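Solute-binding periplasmic protein of iron/siderophore ABC transporter (Yersinia pestis, PDB 6B2X) probably captures an iron-siderophore complex in the periplasm and delivers it to the membrane components of an ABC importer. Local coordinates at residues R57-E62 and D131-G136; A45-T50 and V157-V162; V82-D87 and I109-N114. One frame throughout, in Å; residues are numbered along the deposited sequence.

Contact 1 of 3, residues R57-E62 and D131-G136; sequences RILLGE and DIAIFG
I58, L59 and L60 pair in parallel with I132, A133 and I134, the axes of strands 58-60 and 132-136 approaching to 4.7 Å at an angle of 24°. The two are neighbours in the N-terminal lobe's five-stranded parallel sheet, whose strand order 3-2-1-4-5 marks a Rossmann-like alpha/beta layer consistent with a periplasmic binding protein. L59 is held through both of its backbone polar atoms: its N donates to I132 O at 3.0 Å and its O accepts from I134 N at 2.9 Å. The ladder continues with G61 N bonded to I134 O.

Side chains alternate between the faces. On one, I58 CG1 lies alongside I132 CG2 at 3.7 Å, and L60 CD2 runs beside I134. On the other, L59 CB meets A133 CB at 3.9 Å, and helix 147-154 packs on A133 and F135.

Charges meet at the start of the strands. R57 NH2 stands 3.2 Å from D131 OD1, but the carboxylate sits over the guanidinium face with the planes 61° apart, making the salt bridge electrostatic rather than a directed N-H bond. R57 NE instead bonds to N129 O. D131 OD2 accepts from E56 N and, weakly, from R57 N, while D131 N donates to R57 O.

At the far end G61 CA rests over the face of the F135 ring, 4.0 Å from its centroid, a CH-pi contact. The E62 chain, bent at chi2 (97°), brings OE2 to G136 N at 2.6 Å, where the oxygen accepts through its syn lone pair.

Contact 2 of 3, residues A45-T50 and V157-V162; sequences AGRTVT and VPVVFV
The guanidinium of R47 has F161 CE2 and V159 CG1 over the same face, while its plane is inclined 64° to the F161 ring, which rules out a parallel stack. R47 CD, 3.8 Å from F161 CD2, and A45 CB, 4.0 Å from F161 CB, both come to the phenyl side chain obliquely.

The arginine side chain bends at chi3 (67°), and its NH1 donates to V159 O at 2.6 Å. The bond is not straight: its N-H...O angle is 142°, and each partner is tilted from the other's plane.

V49 points its two methyls at different targets. CG1 meets P158 CB at 3.6 Å and V160 CG2 at 3.8 Å; CG2 comes within 3.2 Å of V159 O. T50 O lies 3.4 Å from P158 CB. No backbone-to-backbone hydrogen bond joins the segments, so strand 48-50, which pairs with 40-42 in a small antiparallel sheet, lies against strand 159-162, outermost within this chain in the parallel sheet, without extending it.

R47 has two acidic partners besides: NH1 forms a salt bridge with D43 and NH2 one with E153 of helix 147-154. D43 OD2, the partner of NH1, also accepts from F161 N. With two carboxylates and a backbone carbonyl around it, the guanidinium charge is likely well compensated, and the contact combines this polar centre with apolar packing at both ends.

Contact 3 of 3, residues V82-D87 and I109-N114; sequences VGWQGD and IPLIGN
V82 begins the contact, its O lying 3.5 Å from P110 CD. Strand 81-85 is flanked by the weakly bonded strand at about 111-112, the outermost in this chain of the five-stranded parallel sheet, and helices 87-91 and 93-102 join the two in a beta-alpha-beta crossover. G83 follows, its CA directed at P110 O in a CA-H...O contact while I112 CD1 packs on its backbone.

W84 contributes the largest share of the first segment's buried surface. Its N donates to P110 O at 3.1 Å and its O accepts from I112 N at 2.9 Å, closing a parallel W84-L111 bridge. A chi1 of 48°, with CG between the backbone N and the carbonyl carbon, carries the indole toward the second segment, across I109. I109 CG2 lies over the five-membered ring, 3.6 Å from its centroid and 16° off the normal, a CH-pi contact. L111 CD2 approaches W84 CD1 obliquely at 3.6 Å. In the indole plane, a water donates to I109 O at 2.8 Å and weakly accepts from W84 NE1.

Q85 sets its CA and CG near I112 O. G86 CA passes the leucine branch that touches the indole, 3.7 Å from L111 CD2.

From the N terminus the chain passes through 45-50, 57-62 and 82-87 in turn, then meets their partners in reverse order. Contact 3 closes first, at 109-114; contact 1 closes at 131-136, around it; contact 2 closes last, at 157-162, and encloses both. None cross. In space contact 1 lies in the middle of the parallel sheet: a probable hydrogen bond between L60 O and Q85 N (2.8 Å) leads to contact 3, and one between A133 N and P158 O (2.9 Å) to contact 2. Contacts 2 and 3, with centres about 20 Å apart, do not touch. Together the three tie the small antiparallel sheet to the five-stranded one and span its width.

Contact 1 of 3, residues R57-E62 and D131-G136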
ATOM      1  N   ARG A  57     -19.202   6.273 -13.528  1.00 29.88           N
ATOM      2  CA  ARG A  57     -18.483   7.500 -13.181  1.00 33.05           C
ATOM      3  C   ARG A  57     -18.077   7.423 -11.713  1.00 28.30           C
ATOM      4  O   ARG A  57     -18.897   7.681 -10.830  1.00 29.97           O
ATOM      5  CB  ARG A  57     -19.342   8.732 -13.463  1.00 33.94           C
ATOM      6  CG  ARG A  57     -19.609   8.957 -14.967  1.00 37.06           C
ATOM      7  CD  ARG A  57     -20.434  10.221 -15.215  1.00 40.49           C
ATOM      8  NE  ARG A  57     -21.793  10.051 -14.702  1.00 46.35           N
ATOM      9  CZ  ARG A  57     -22.765   9.386 -15.328  1.00 48.77           C
ATOM     10  NH1 ARG A  57     -22.547   8.840 -16.524  1.00 42.56           N
ATOM     11  NH2 ARG A  57     -23.963   9.280 -14.757  1.00 44.24           N
ATOM     12  N   ILE A  58     -16.814   7.089 -11.453  1.00 23.95           N
ATOM     13  CA  ILE A  58     -16.315   6.890 -10.093  1.00 24.46           C
ATOM     14  C   ILE A  58     -15.453   8.077  -9.679  1.00 26.70           C
ATOM     15  O   ILE A  58     -14.513   8.468 -10.390  1.00 29.13           O
ATOM     16  CB  ILE A  58     -15.526   5.575  -9.968  1.00 23.08           C
ATOM     17  CG1 ILE A  58     -16.461   4.369 -10.190  1.00 26.19           C
ATOM     18  CG2 ILE A  58     -14.918   5.474  -8.581  1.00 24.38           C
ATOM     19  CD1 ILE A  58     -15.790   3.191 -10.898  1.00 23.59           C
ATOM     20  N   LEU A  59     -15.750   8.621  -8.513  1.00 27.74           N
ATOM     21  CA  LEU A  59     -14.934   9.641  -7.867  1.00 27.39           C
ATOM     22  C   LEU A  59     -14.018   8.974  -6.848  1.00 30.15           C
ATOM     23  O   LEU A  59     -14.469   8.117  -6.077  1.00 26.37           O
ATOM     24  CB  LEU A  59     -15.837  10.647  -7.165  1.00 26.60           C
ATOM     25  CG  LEU A  59     -15.608  12.138  -7.241  1.00 31.19           C
ATOM     26  CD1 LEU A  59     -15.604  12.579  -8.675  1.00 30.23           C
ATOM     27  CD2 LEU A  59     -16.717  12.826  -6.467  1.00 34.44           C
ATOM     28  N   LEU A  60     -12.742   9.365  -6.830  1.00 24.35           N
ATOM     29  CA  LEU A  60     -11.785   8.823  -5.864  1.00 25.87           C
ATOM     30  C   LEU A  60     -11.370   9.940  -4.908  1.00 28.79           C
ATOM     31  O   LEU A  60     -10.577  10.823  -5.264  1.00 24.59           O
ATOM     32  CB  LEU A  60     -10.586   8.207  -6.566  1.00 20.59           C
ATOM     33  CG  LEU A  60     -10.924   7.059  -7.513  1.00 21.05           C
ATOM     34  CD1 LEU A  60      -9.649   6.514  -8.060  1.00 24.33           C
ATOM     35  CD2 LEU A  60     -11.700   5.944  -6.812  1.00 23.51           C
ATOM     36  N   GLY A  61     -11.890   9.877  -3.679  1.00 24.33           N
ATOM     37  CA  GLY A  61     -11.590  10.903  -2.691  1.00 24.13           C
ATOM     38  C   GLY A  61     -10.177  10.850  -2.159  1.00 25.12           C
ATOM     39  O   GLY A  61      -9.746  11.774  -1.466  1.00 33.09           O
ATOM     40  N   GLU A  62      -9.453   9.775  -2.432  1.00 26.00           N
ATOM     41  CA  GLU A  62      -8.008   9.759  -2.276  1.00 28.10           C
ATOM     42  C   GLU A  62      -7.490   9.079  -3.520  1.00 27.63           C
ATOM     43  O   GLU A  62      -7.898   7.949  -3.813  1.00 26.31           O
ATOM     44  CB  GLU A  62      -7.548   9.017  -1.010  1.00 34.58           C
ATOM     45  CG  GLU A  62      -7.897   9.717   0.311  1.00 33.52           C
ATOM     46  CD  GLU A  62      -9.177   9.188   0.956  1.00 44.83           C
ATOM     47  OE1 GLU A  62     -10.026  10.009   1.367  1.00 52.60           O
ATOM     48  OE2 GLU A  62      -9.337   7.949   1.073  1.00 49.76           O
ATOM     49  N   ASP A 131     -21.535   8.578 -10.281  1.00 31.91           N
ATOM     50  CA  ASP A 131     -22.436   7.532  -9.798  1.00 33.80           C
ATOM     51  C   ASP A 131     -22.097   7.076  -8.394  1.00 31.78           C
ATOM     52  O   ASP A 131     -22.987   6.638  -7.654  1.00 32.52           O
ATOM     53  CB  ASP A 131     -22.385   6.336 -10.727  1.00 30.26           C
ATOM     54  CG  ASP A 131     -22.831   6.686 -12.087  1.00 38.10           C
ATOM     55  OD1 ASP A 131     -23.815   7.461 -12.153  1.00 42.04           O
ATOM     56  OD2 ASP A 131     -22.190   6.239 -13.070  1.00 36.22           O
ATOM     57  N   ILE A 132     -20.824   7.162  -8.013  1.00 30.54           N
ATOM     58  CA  ILE A 132     -20.382   6.653  -6.722  1.00 31.39           C
ATOM     59  C   ILE A 132     -19.068   7.340  -6.367  1.00 30.25           C
ATOM     60  O   ILE A 132     -18.378   7.879  -7.228  1.00 28.24           O
ATOM     61  CB  ILE A 132     -20.257   5.106  -6.773  1.00 30.33           C
ATOM     62  CG1 ILE A 132     -20.347   4.503  -5.371  1.00 34.93           C
ATOM     63  CG2 ILE A 132     -18.990   4.685  -7.504  1.00 32.22           C
ATOM     64  CD1 ILE A 132     -20.432   2.987  -5.370  1.00 35.63           C
ATOM     65  N   ALA A 133     -18.728   7.343  -5.082  1.00 31.65           N
ATOM     66  CA  ALA A 133     -17.460   7.886  -4.623  1.00 27.41           C
ATOM     67  C   ALA A 133     -16.843   6.909  -3.643  1.00 32.79           C
ATOM     68  O   ALA A 133     -17.554   6.281  -2.852  1.00 25.64           O
ATOM     69  CB  ALA A 133     -17.638   9.260  -3.963  1.00 27.08           C
ATOM     70  N   ILE A 134     -15.522   6.777  -3.698  1.00 27.51           N
ATOM     71  CA  ILE A 134     -14.789   5.877  -2.822  1.00 23.32           C
ATOM     72  C   ILE A 134     -13.873   6.702  -1.938  1.00 29.50           C
ATOM     73  O   ILE A 134     -13.119   7.551  -2.432  1.00 24.40           O
ATOM     74  CB  ILE A 134     -13.959   4.855  -3.611  1.00 27.29           C
ATOM     75  CG1 ILE A 134     -14.808   4.141  -4.664  1.00 25.05           C
ATOM     76  CG2 ILE A 134     -13.283   3.896  -2.630  1.00 29.54           C
ATOM     77  CD1 ILE A 134     -16.014   3.414  -4.101  1.00 32.09           C
ATOM     78  N   PHE A 135     -13.913   6.431  -0.636  1.00 29.52           N
ATOM     79  CA  PHE A 135     -13.013   7.042   0.331  1.00 30.67           C
ATOM     80  C   PHE A 135     -12.350   5.951   1.170  1.00 31.90           C
ATOM     81  O   PHE A 135     -12.856   4.826   1.288  1.00 27.05           O
ATOM     82  CB  PHE A 135     -13.762   8.050   1.250  1.00 31.44           C
ATOM     83  CG  PHE A 135     -14.184   9.326   0.561  1.00 31.00           C
ATOM     84  CD1 PHE A 135     -15.252   9.331  -0.327  1.00 30.84           C
ATOM     85  CD2 PHE A 135     -13.500  10.518   0.790  1.00 32.24           C
ATOM     86  CE1 PHE A 135     -15.639  10.496  -0.977  1.00 30.69           C
ATOM     87  CE2 PHE A 135     -13.881  11.696   0.150  1.00 32.63           C
ATOM     88  CZ  PHE A 135     -14.950  11.691  -0.732  1.00 30.43           C
ATOM     89  N   GLY A 136     -11.215   6.304   1.771  1.00 29.65           N
ATOM     90  CA  GLY A 136     -10.584   5.479   2.781  1.00 31.59           C
ATOM     91  C   GLY A 136     -11.003   5.902   4.182  1.00 35.73           C
ATOM     92  O   GLY A 136     -11.328   7.060   4.430  1.00 38.82           O
TER

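Contact 2 of 3, residues A45-T50 and V157-V162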
ATOM      1  N   ALA A  45     -16.967   1.466   7.294  1.00 35.86           N
ATOM      2  CA  ALA A  45     -17.372   2.369   8.358  1.00 38.67           C
ATOM      3  C   ALA A  45     -18.709   1.961   8.975  1.00 41.79           C
ATOM      4  O   ALA A  45     -19.275   2.725   9.763  1.00 41.92           O
ATOM      5  CB  ALA A  45     -17.442   3.804   7.830  1.00 34.87           C
ATOM      6  N   GLY A  46     -19.225   0.775   8.626  1.00 41.37           N
ATOM      7  CA  GLY A  46     -20.523   0.313   9.090  1.00 42.62           C
ATOM      8  C   GLY A  46     -21.715   0.950   8.402  1.00 42.83           C
ATOM      9  O   GLY A  46     -22.855   0.538   8.663  1.00 34.83           O
ATOM     10  N   ARG A  47     -21.494   1.946   7.541  1.00 42.52           N
ATOM     11  CA  ARG A  47     -22.590   2.623   6.858  1.00 38.47           C
ATOM     12  C   ARG A  47     -23.258   1.706   5.848  1.00 31.30           C
ATOM     13  O   ARG A  47     -22.600   0.915   5.173  1.00 32.43           O
ATOM     14  CB  ARG A  47     -22.088   3.882   6.139  1.00 32.95           C
ATOM     15  CG  ARG A  47     -21.284   4.803   7.024  1.00 39.10           C
ATOM     16  CD  ARG A  47     -20.393   5.733   6.206  1.00 36.16           C
ATOM     17  NE  ARG A  47     -21.187   6.683   5.431  1.00 36.19           N
ATOM     18  CZ  ARG A  47     -21.475   6.538   4.149  1.00 31.40           C
ATOM     19  NH1 ARG A  47     -21.025   5.475   3.492  1.00 27.28           N
ATOM     20  NH2 ARG A  47     -22.220   7.450   3.534  1.00 38.71           N
ATOM     21  N   THR A  48     -24.574   1.841   5.722  1.00 34.89           N
ATOM     22  CA  THR A  48     -25.339   1.132   4.702  1.00 34.96           C
ATOM     23  C   THR A  48     -25.530   2.061   3.514  1.00 31.73           C
ATOM     24  O   THR A  48     -25.909   3.227   3.686  1.00 30.91           O
ATOM     25  CB  THR A  48     -26.698   0.687   5.228  1.00 30.60           C
ATOM     26  OG1 THR A  48     -26.512  -0.274   6.270  1.00 40.87           O
ATOM     27  CG2 THR A  48     -27.523   0.076   4.101  1.00 27.14           C
ATOM     28  N   VAL A  49     -25.281   1.543   2.320  1.00 31.43           N
ATOM     29  CA  VAL A  49     -25.141   2.381   1.141  1.00 34.30           C
ATOM     30  C   VAL A  49     -25.839   1.688  -0.011  1.00 33.75           C
ATOM     31  O   VAL A  49     -25.523   0.533  -0.324  1.00 35.66           O
ATOM     32  CB  VAL A  49     -23.666   2.629   0.791  1.00 37.24           C
ATOM     33  CG1 VAL A  49     -23.558   3.103  -0.621  1.00 31.91           C
ATOM     34  CG2 VAL A  49     -23.047   3.619   1.775  1.00 37.02           C
ATOM     35  N   THR A  50     -26.774   2.386  -0.650  1.00 32.59           N
ATOM     36  CA  THR A  50     -27.458   1.809  -1.797  1.00 33.26           C
ATOM     37  C   THR A  50     -26.539   1.841  -3.006  1.00 35.15           C
ATOM     38  O   THR A  50     -25.819   2.821  -3.238  1.00 35.24           O
ATOM     39  CB  THR A  50     -28.757   2.557  -2.086  1.00 34.24           C
ATOM     40  OG1 THR A  50     -29.521   2.686  -0.886  1.00 33.07           O
ATOM     41  CG2 THR A  50     -29.585   1.801  -3.096  1.00 37.88           C
ATOM     42  N   VAL A 157     -25.472  10.826  -3.490  1.00 34.13           N
ATOM     43  CA  VAL A 157     -24.376  10.108  -4.137  1.00 37.02           C
ATOM     44  C   VAL A 157     -23.883   9.047  -3.158  1.00 36.45           C
ATOM     45  O   VAL A 157     -23.555   9.388  -2.006  1.00 33.68           O
ATOM     46  CB  VAL A 157     -23.233  11.037  -4.563  1.00 37.16           C
ATOM     47  CG1 VAL A 157     -22.173  10.242  -5.325  1.00 29.77           C
ATOM     48  CG2 VAL A 157     -23.759  12.176  -5.452  1.00 37.22           C
ATOM     49  N   PRO A 158     -23.852   7.772  -3.543  1.00 36.23           N
ATOM     50  CA  PRO A 158     -23.357   6.745  -2.619  1.00 35.72           C
ATOM     51  C   PRO A 158     -21.867   6.930  -2.378  1.00 33.96           C
ATOM     52  O   PRO A 158     -21.073   7.013  -3.324  1.00 34.07           O
ATOM     53  CB  PRO A 158     -23.669   5.430  -3.341  1.00 31.61           C
ATOM     54  CG  PRO A 158     -23.830   5.801  -4.762  1.00 36.74           C
ATOM     55  CD  PRO A 158     -24.339   7.201  -4.804  1.00 31.46           C
ATOM     56  N   VAL A 159     -21.513   7.065  -1.101  1.00 31.56           N
ATOM     57  CA  VAL A 159     -20.131   7.130  -0.635  1.00 29.08           C
ATOM     58  C   VAL A 159     -19.823   5.807   0.053  1.00 32.03           C
ATOM     59  O   VAL A 159     -20.542   5.401   0.975  1.00 34.93           O
ATOM     60  CB  VAL A 159     -19.910   8.316   0.317  1.00 34.16           C
ATOM     61  CG1 VAL A 159     -18.538   8.234   0.976  1.00 31.71           C
ATOM     62  CG2 VAL A 159     -20.085   9.651  -0.423  1.00 35.58           C
ATOM     63  N   VAL A 160     -18.767   5.128  -0.396  1.00 27.48           N
ATOM     64  CA  VAL A 160     -18.378   3.822   0.131  1.00 34.21           C
ATOM     65  C   VAL A 160     -16.990   3.951   0.743  1.00 31.46           C
ATOM     66  O   VAL A 160     -16.051   4.409   0.077  1.00 29.56           O
ATOM     67  CB  VAL A 160     -18.413   2.741  -0.960  1.00 33.98           C
ATOM     68  CG1 VAL A 160     -17.628   1.526  -0.541  1.00 36.60           C
ATOM     69  CG2 VAL A 160     -19.857   2.359  -1.252  1.00 36.49           C
ATOM     70  N   PHE A 161     -16.860   3.568   2.010  1.00 25.81           N
ATOM     71  CA  PHE A 161     -15.586   3.609   2.721  1.00 28.38           C
ATOM     72  C   PHE A 161     -14.895   2.250   2.682  1.00 29.82           C
ATOM     73  O   PHE A 161     -15.525   1.215   2.928  1.00 29.42           O
ATOM     74  CB  PHE A 161     -15.776   4.039   4.174  1.00 34.17           C
ATOM     75  CG  PHE A 161     -15.905   5.532   4.367  1.00 34.54           C
ATOM     76  CD1 PHE A 161     -14.795   6.308   4.650  1.00 35.36           C
ATOM     77  CD2 PHE A 161     -17.153   6.149   4.302  1.00 32.78           C
ATOM     78  CE1 PHE A 161     -14.923   7.693   4.857  1.00 38.31           C
ATOM     79  CE2 PHE A 161     -17.292   7.518   4.498  1.00 35.90           C
ATOM     80  CZ  PHE A 161     -16.178   8.297   4.778  1.00 34.93           C
ATOM     81  N   VAL A 162     -13.605   2.262   2.352  1.00 26.44           N
ATOM     82  CA  VAL A 162     -12.758   1.085   2.366  1.00 21.90           C
ATOM     83  C   VAL A 162     -11.603   1.372   3.311  1.00 29.09           C
ATOM     84  O   VAL A 162     -11.469   2.471   3.850  1.00 28.50           O
ATOM     85  CB  VAL A 162     -12.224   0.720   0.978  1.00 23.69           C
ATOM     86  CG1 VAL A 162     -13.367   0.500   0.016  1.00 23.34           C
ATOM     87  CG2 VAL A 162     -11.284   1.850   0.497  1.00 26.97           C
TER

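Contact 3 of 3, residues V82-D87 and I109-N114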
ATOM      1  N   VAL A  82     -13.881   9.553 -13.082  1.00 30.57           N
ATOM      2  CA  VAL A  82     -14.220  10.897 -13.554  1.00 34.80           C
ATOM      3  C   VAL A  82     -13.621  11.982 -12.683  1.00 27.03           C
ATOM      4  O   VAL A  82     -13.901  13.163 -12.910  1.00 24.34           O
ATOM      5  CB  VAL A  82     -15.750  11.113 -13.692  1.00 27.93           C
ATOM      6  CG1 VAL A  82     -16.338  10.163 -14.730  1.00 30.48           C
ATOM      7  CG2 VAL A  82     -16.417  10.959 -12.365  1.00 29.82           C
ATOM      8  N   GLY A  83     -12.819  11.620 -11.684  1.00 23.67           N
ATOM      9  CA  GLY A  83     -12.232  12.605 -10.799  1.00 21.18           C
ATOM     10  C   GLY A  83     -11.535  11.921  -9.650  1.00 25.47           C
ATOM     11  O   GLY A  83     -12.069  10.968  -9.065  1.00 26.56           O
ATOM     12  N   TRP A  84     -10.347  12.393  -9.308  1.00 22.17           N
ATOM     13  CA  TRP A  84      -9.671  11.910  -8.122  1.00 24.06           C
ATOM     14  C   TRP A  84      -8.950  13.045  -7.413  1.00 24.73           C
ATOM     15  O   TRP A  84      -8.481  14.008  -8.027  1.00 25.12           O
ATOM     16  CB  TRP A  84      -8.688  10.783  -8.455  1.00 22.32           C
ATOM     17  CG  TRP A  84      -7.780  11.052  -9.583  1.00 21.02           C
ATOM     18  CD1 TRP A  84      -7.393  12.292 -10.087  1.00 22.60           C
ATOM     19  CD2 TRP A  84      -7.071  10.079 -10.339  1.00 19.11           C
ATOM     20  NE1 TRP A  84      -6.534  12.118 -11.130  1.00 21.16           N
ATOM     21  CE2 TRP A  84      -6.310  10.776 -11.308  1.00 20.92           C
ATOM     22  CE3 TRP A  84      -7.032   8.683 -10.322  1.00 17.70           C
ATOM     23  CZ2 TRP A  84      -5.515  10.118 -12.236  1.00 18.97           C
ATOM     24  CZ3 TRP A  84      -6.246   8.029 -11.236  1.00 21.66           C
ATOM     25  CH2 TRP A  84      -5.498   8.749 -12.197  1.00 22.10           C
ATOM     26  N   GLN A  85      -8.873  12.913  -6.104  1.00 27.10           N
ATOM     27  CA  GLN A  85      -7.930  13.703  -5.338  1.00 28.26           C
ATOM     28  C   GLN A  85      -6.530  13.434  -5.891  1.00 28.96           C
ATOM     29  O   GLN A  85      -6.266  12.377  -6.478  1.00 23.14           O
ATOM     30  CB  GLN A  85      -8.058  13.326  -3.862  1.00 29.22           C
ATOM     31  CG  GLN A  85      -7.413  14.274  -2.889  1.00 30.34           C
ATOM     32  CD  GLN A  85      -6.184  13.698  -2.315  1.00 38.27           C
ATOM     33  OE1 GLN A  85      -5.560  12.865  -2.941  1.00 46.64           O
ATOM     34  NE2 GLN A  85      -5.835  14.099  -1.092  1.00 46.31           N
ATOM     35  N   GLY A  86      -5.639  14.419  -5.747  1.00 28.88           N
ATOM     36  CA  GLY A  86      -4.392  14.423  -6.493  1.00 25.01           C
ATOM     37  C   GLY A  86      -3.285  13.521  -5.987  1.00 32.25           C
ATOM     38  O   GLY A  86      -2.259  13.446  -6.665  1.00 29.01           O
ATOM     39  N   ASP A  87      -3.454  12.843  -4.835  1.00 24.76           N
ATOM     40  CA  ASP A  87      -2.348  12.115  -4.202  1.00 26.71           C
ATOM     41  C   ASP A  87      -1.668  11.160  -5.166  1.00 25.85           C
ATOM     42  O   ASP A  87      -0.461  10.943  -5.074  1.00 30.25           O
ATOM     43  CB  ASP A  87      -2.826  11.298  -2.982  1.00 32.50           C
ATOM     44  CG  ASP A  87      -3.112  12.159  -1.758  1.00 42.62           C
ATOM     45  OD1 ASP A  87      -2.885  13.384  -1.840  1.00 42.22           O
ATOM     46  OD2 ASP A  87      -3.553  11.606  -0.703  1.00 45.23           O
ATOM     47  N   ILE A 109      -7.915  13.649 -16.365  1.00 24.60           N
ATOM     48  CA  ILE A 109      -8.805  13.289 -15.254  1.00 22.21           C
ATOM     49  C   ILE A 109      -8.750  14.422 -14.236  1.00 22.79           C
ATOM     50  O   ILE A 109      -7.667  14.747 -13.723  1.00 27.84           O
ATOM     51  CB  ILE A 109      -8.432  11.946 -14.609  1.00 24.34           C
ATOM     52  CG1 ILE A 109      -8.721  10.787 -15.578  1.00 23.75           C
ATOM     53  CG2 ILE A 109      -9.196  11.786 -13.284  1.00 23.59           C
ATOM     54  CD1 ILE A 109      -8.128   9.474 -15.158  1.00 19.87           C
ATOM     55  N   PRO A 110      -9.879  15.052 -13.922  1.00 24.34           N
ATOM     56  CA  PRO A 110      -9.858  16.197 -13.006  1.00 21.19           C
ATOM     57  C   PRO A 110      -9.286  15.857 -11.640  1.00 25.99           C
ATOM     58  O   PRO A 110      -9.519  14.771 -11.092  1.00 27.38           O
ATOM     59  CB  PRO A 110     -11.336  16.593 -12.907  1.00 28.33           C
ATOM     60  CG  PRO A 110     -11.962  16.070 -14.157  1.00 25.40           C
ATOM     61  CD  PRO A 110     -11.218  14.824 -14.506  1.00 24.31           C
ATOM     62  N   LEU A 111      -8.558  16.826 -11.079  1.00 29.81           N
ATOM     63  CA  LEU A 111      -7.902  16.710  -9.782  1.00 24.91           C
ATOM     64  C   LEU A 111      -8.697  17.488  -8.744  1.00 28.11           C
ATOM     65  O   LEU A 111      -8.797  18.713  -8.824  1.00 27.18           O
ATOM     66  CB  LEU A 111      -6.476  17.244  -9.838  1.00 31.56           C
ATOM     67  CG  LEU A 111      -5.436  16.503 -10.660  1.00 32.47           C
ATOM     68  CD1 LEU A 111      -4.113  17.278 -10.639  1.00 32.61           C
ATOM     69  CD2 LEU A 111      -5.248  15.138 -10.059  1.00 28.01           C
ATOM     70  N   ILE A 112      -9.230  16.788  -7.756  1.00 28.14           N
ATOM     71  CA  ILE A 112     -10.132  17.393  -6.786  1.00 26.37           C
ATOM     72  C   ILE A 112      -9.315  17.975  -5.646  1.00 27.32           C
ATOM     73  O   ILE A 112      -8.566  17.256  -4.980  1.00 28.35           O
ATOM     74  CB  ILE A 112     -11.147  16.375  -6.255  1.00 25.63           C
ATOM     75  CG1 ILE A 112     -11.806  15.606  -7.396  1.00 23.97           C
ATOM     76  CG2 ILE A 112     -12.182  17.083  -5.405  1.00 30.67           C
ATOM     77  CD1 ILE A 112     -12.631  14.410  -6.912  1.00 33.75           C
ATOM     78  N   GLY A 113      -9.468  19.270  -5.414  1.00 31.38           N
ATOM     79  CA  GLY A 113      -8.839  19.901  -4.275  1.00 32.37           C
ATOM     80  C   GLY A 113      -9.080  21.395  -4.318  1.00 37.63           C
ATOM     81  O   GLY A 113      -9.835  21.902  -5.154  1.00 29.79           O
ATOM     82  N   ASN A 114      -8.426  22.093  -3.396  1.00 44.99           N
ATOM     83  CA  ASN A 114      -8.439  23.549  -3.402  1.00 47.71           C
ATOM     84  C   ASN A 114      -7.068  24.133  -3.726  1.00 48.62           C
ATOM     85  O   ASN A 114      -6.854  25.333  -3.526  1.00 50.75           O
ATOM     86  CB  ASN A 114      -8.963  24.070  -2.064  1.00 48.61           C
ATOM     87  CG  ASN A 114     -10.456  23.807  -1.886  1.00 52.92           C
ATOM     88  OD1 ASN A 114     -11.280  24.214  -2.720  1.00 50.09           O
ATOM     89  ND2 ASN A 114     -10.812  23.116  -0.796  1.00 44.75           N
TER
HETATM   90  O   HOH W   1      -5.097  13.684 -13.777  1.00 22.84           O